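Local coordinates for apaG protein (Shewanella oneidensis, PDB 1TZA) that is of unknown function but belongs to the ApaG family, whose domain is a beta-rich fold of the E-set clan, at residues A[67-72]-A[81-86]. Sequence-based numbering, arbitrary orientation.
Sequences GVVGET and YQYTSG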
loop_
_atom_site.group_PDB
_atom_site.type_symbol
_atom_site.label_atom_id
_atom_site.label_comp_id
_atom_site.label_asym_id
_atom_site.label_seq_id
_atom_site.Cartn_x
_atom_site.Cartn_y
_atom_site.Cartn_z
ATOM N N GLY A 67 15.470 -9.364 1.872
ATOM C CA GLY A 67 15.405 -7.919 1.965
ATOM C C GLY A 67 14.048 -7.336 2.283
ATOM O O GLY A 67 13.208 -7.971 2.923
ATOM N N VAL A 68 13.866 -6.098 1.832
ATOM C CA VAL A 68 12.645 -5.348 2.003
ATOM C C VAL A 68 12.402 -4.643 0.683
ATOM O O VAL A 68 13.335 -4.149 0.051
ATOM C CB VAL A 68 12.754 -4.294 3.135
ATOM C CG1 VAL A 68 12.811 -4.980 4.490
ATOM C CG2 VAL A 68 13.982 -3.413 2.920
ATOM N N VAL A 69 11.142 -4.606 0.273
ATOM C CA VAL A 69 10.723 -3.998 -0.980
ATOM C C VAL A 69 11.706 -4.128 -2.149
ATOM O O VAL A 69 12.007 -3.155 -2.849
ATOM C CB VAL A 69 10.326 -2.508 -0.779
ATOM C CG1 VAL A 69 9.160 -2.424 0.204
ATOM C CG2 VAL A 69 11.516 -1.688 -0.296
ATOM N N GLY A 70 12.208 -5.342 -2.351
ATOM C CA GLY A 70 13.102 -5.592 -3.466
ATOM C C GLY A 70 14.590 -5.375 -3.297
ATOM O O GLY A 70 15.358 -5.664 -4.214
ATOM N N GLU A 71 15.019 -4.861 -2.154
ATOM C CA GLU A 71 16.446 -4.663 -1.958
ATOM C C GLU A 71 16.945 -5.117 -0.605
ATOM O O GLU A 71 16.181 -5.235 0.355
ATOM C CB GLU A 71 16.838 -3.196 -2.168
ATOM C CG GLU A 71 16.070 -2.195 -1.331
ATOM C CD GLU A 71 16.857 -0.917 -1.079
ATOM O OE1 GLU A 71 16.249 0.178 -1.045
ATOM O OE2 GLU A 71 18.086 -1.005 -0.899
ATOM N N THR A 72 18.246 -5.387 -0.575
ATOM C CA THR A 72 18.985 -5.800 0.606
ATOM C C THR A 72 19.914 -4.598 0.791
ATOM O O THR A 72 21.059 -4.603 0.330
ATOM C CB THR A 72 19.818 -7.087 0.316
ATOM O OG1 THR A 72 20.716 -6.851 -0.774
ATOM C CG2 THR A 72 18.905 -8.246 -0.056
ATOM N N TYR A 81 17.881 4.091 7.579
ATOM C CA TYR A 81 17.292 3.693 6.306
ATOM C C TYR A 81 15.792 3.518 6.479
ATOM O O TYR A 81 15.341 2.751 7.331
ATOM C CB TYR A 81 17.920 2.386 5.800
ATOM C CG TYR A 81 17.188 1.753 4.630
ATOM C CD1 TYR A 81 16.060 0.961 4.838
ATOM C CD2 TYR A 81 17.611 1.963 3.315
ATOM C CE1 TYR A 81 15.367 0.393 3.775
ATOM C CE2 TYR A 81 16.923 1.398 2.236
ATOM C CZ TYR A 81 15.798 0.613 2.479
ATOM O OH TYR A 81 15.086 0.058 1.443
ATOM N N GLN A 82 15.028 4.223 5.656
ATOM C CA GLN A 82 13.581 4.166 5.712
ATOM C C GLN A 82 12.975 3.554 4.457
ATOM O O GLN A 82 13.489 3.731 3.349
ATOM C CB GLN A 82 13.011 5.570 5.901
ATOM C CG GLN A 82 11.502 5.645 5.767
ATOM C CD GLN A 82 10.971 7.061 5.882
ATOM O OE1 GLN A 82 11.012 7.669 6.953
ATOM N NE2 GLN A 82 10.470 7.598 4.769
ATOM N N TYR A 83 11.875 2.834 4.644
ATOM C CA TYR A 83 11.165 2.213 3.538
ATOM C C TYR A 83 9.704 2.031 3.921
ATOM O O TYR A 83 9.344 2.003 5.104
ATOM C CB TYR A 83 11.798 0.869 3.179
ATOM C CG TYR A 83 11.307 -0.309 3.976
ATOM C CD1 TYR A 83 10.164 -1.012 3.582
ATOM C CD2 TYR A 83 12.008 -0.759 5.093
ATOM C CE1 TYR A 83 9.740 -2.142 4.273
ATOM C CE2 TYR A 83 11.589 -1.884 5.797
ATOM C CZ TYR A 83 10.459 -2.573 5.379
ATOM O OH TYR A 83 10.057 -3.698 6.051
ATOM N N THR A 84 8.859 1.907 2.909
ATOM C CA THR A 84 7.449 1.740 3.153
ATOM C C THR A 84 6.905 0.549 2.385
ATOM O O THR A 84 7.282 0.309 1.240
ATOM C CB THR A 84 6.687 3.012 2.739
ATOM O OG1 THR A 84 6.995 4.067 3.664
ATOM C CG2 THR A 84 5.171 2.759 2.704
ATOM N N SER A 85 6.034 -0.207 3.041
ATOM C CA SER A 85 5.387 -1.354 2.426
ATOM C C SER A 85 3.975 -1.380 2.994
ATOM O O SER A 85 3.504 -0.370 3.488
ATOM C CB SER A 85 6.120 -2.648 2.758
ATOM O OG SER A 85 5.552 -3.728 2.030
ATOM N N GLY A 86 3.299 -2.516 2.930
ATOM C CA GLY A 86 1.950 -2.568 3.455
ATOM C C GLY A 86 1.421 -3.979 3.607
ATOM O O GLY A 86 2.101 -4.952 3.284
#
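V68 lies across one face of the Y83 ring, the two side chains crossing at about a right angle. Its CB makes a CH-pi contact, 3.8 Å from the Y83 ring centroid and 15° off the ring normal, displaced toward the hydroxyl end of the ring. CG1, anti to the carbonyl carbon of V68, continues along this face and reaches Y83 CZ at 3.5 Å, while CG2 lies between the rings, 3.9 Å from Y81 OH and close to Y83 CD2. V68 thus touches both tyrosines. Beside it, V69 sends CG1 obliquely to Y83 CD1 at 3.8 Å, and the same methyl lies 3.5 Å from the carbonyl O of T84 and near CB of S85.

The one hydrogen bond across the contact joins side-chain tips: Y81 OH donates to E71 OE1 over 2.7 Å. OE1 sits at the edge of the Y81 ring, in its plane, yet the hydroxyl meets the carboxylate from above, 73° out of the carboxylate plane; the two flat groups are nearly perpendicular. Y81 CG stands anti to the backbone N (chi1 169°), which carries the ring out from the strand toward the loop. The hydroxyl of Y83 instead bonds to Y100 OH.

Within the loop, V68 and E71 exchange two backbone hydrogen bonds, N of each to O of the other, around a type I' turn with V69 and G70 at its corners. On the second subunit, E18 accepts hydrogen bonds from V69 N and S85 OG, placing this end of the contact at the dimer interface. The arrangement joins the type I' turn, with the paired bonds of a two-residue beta-hairpin, to strand 79-89, outermost within this chain in its three-stranded antiparallel sheet, bridging the two sheets of a beta sandwich, as in E-set domains.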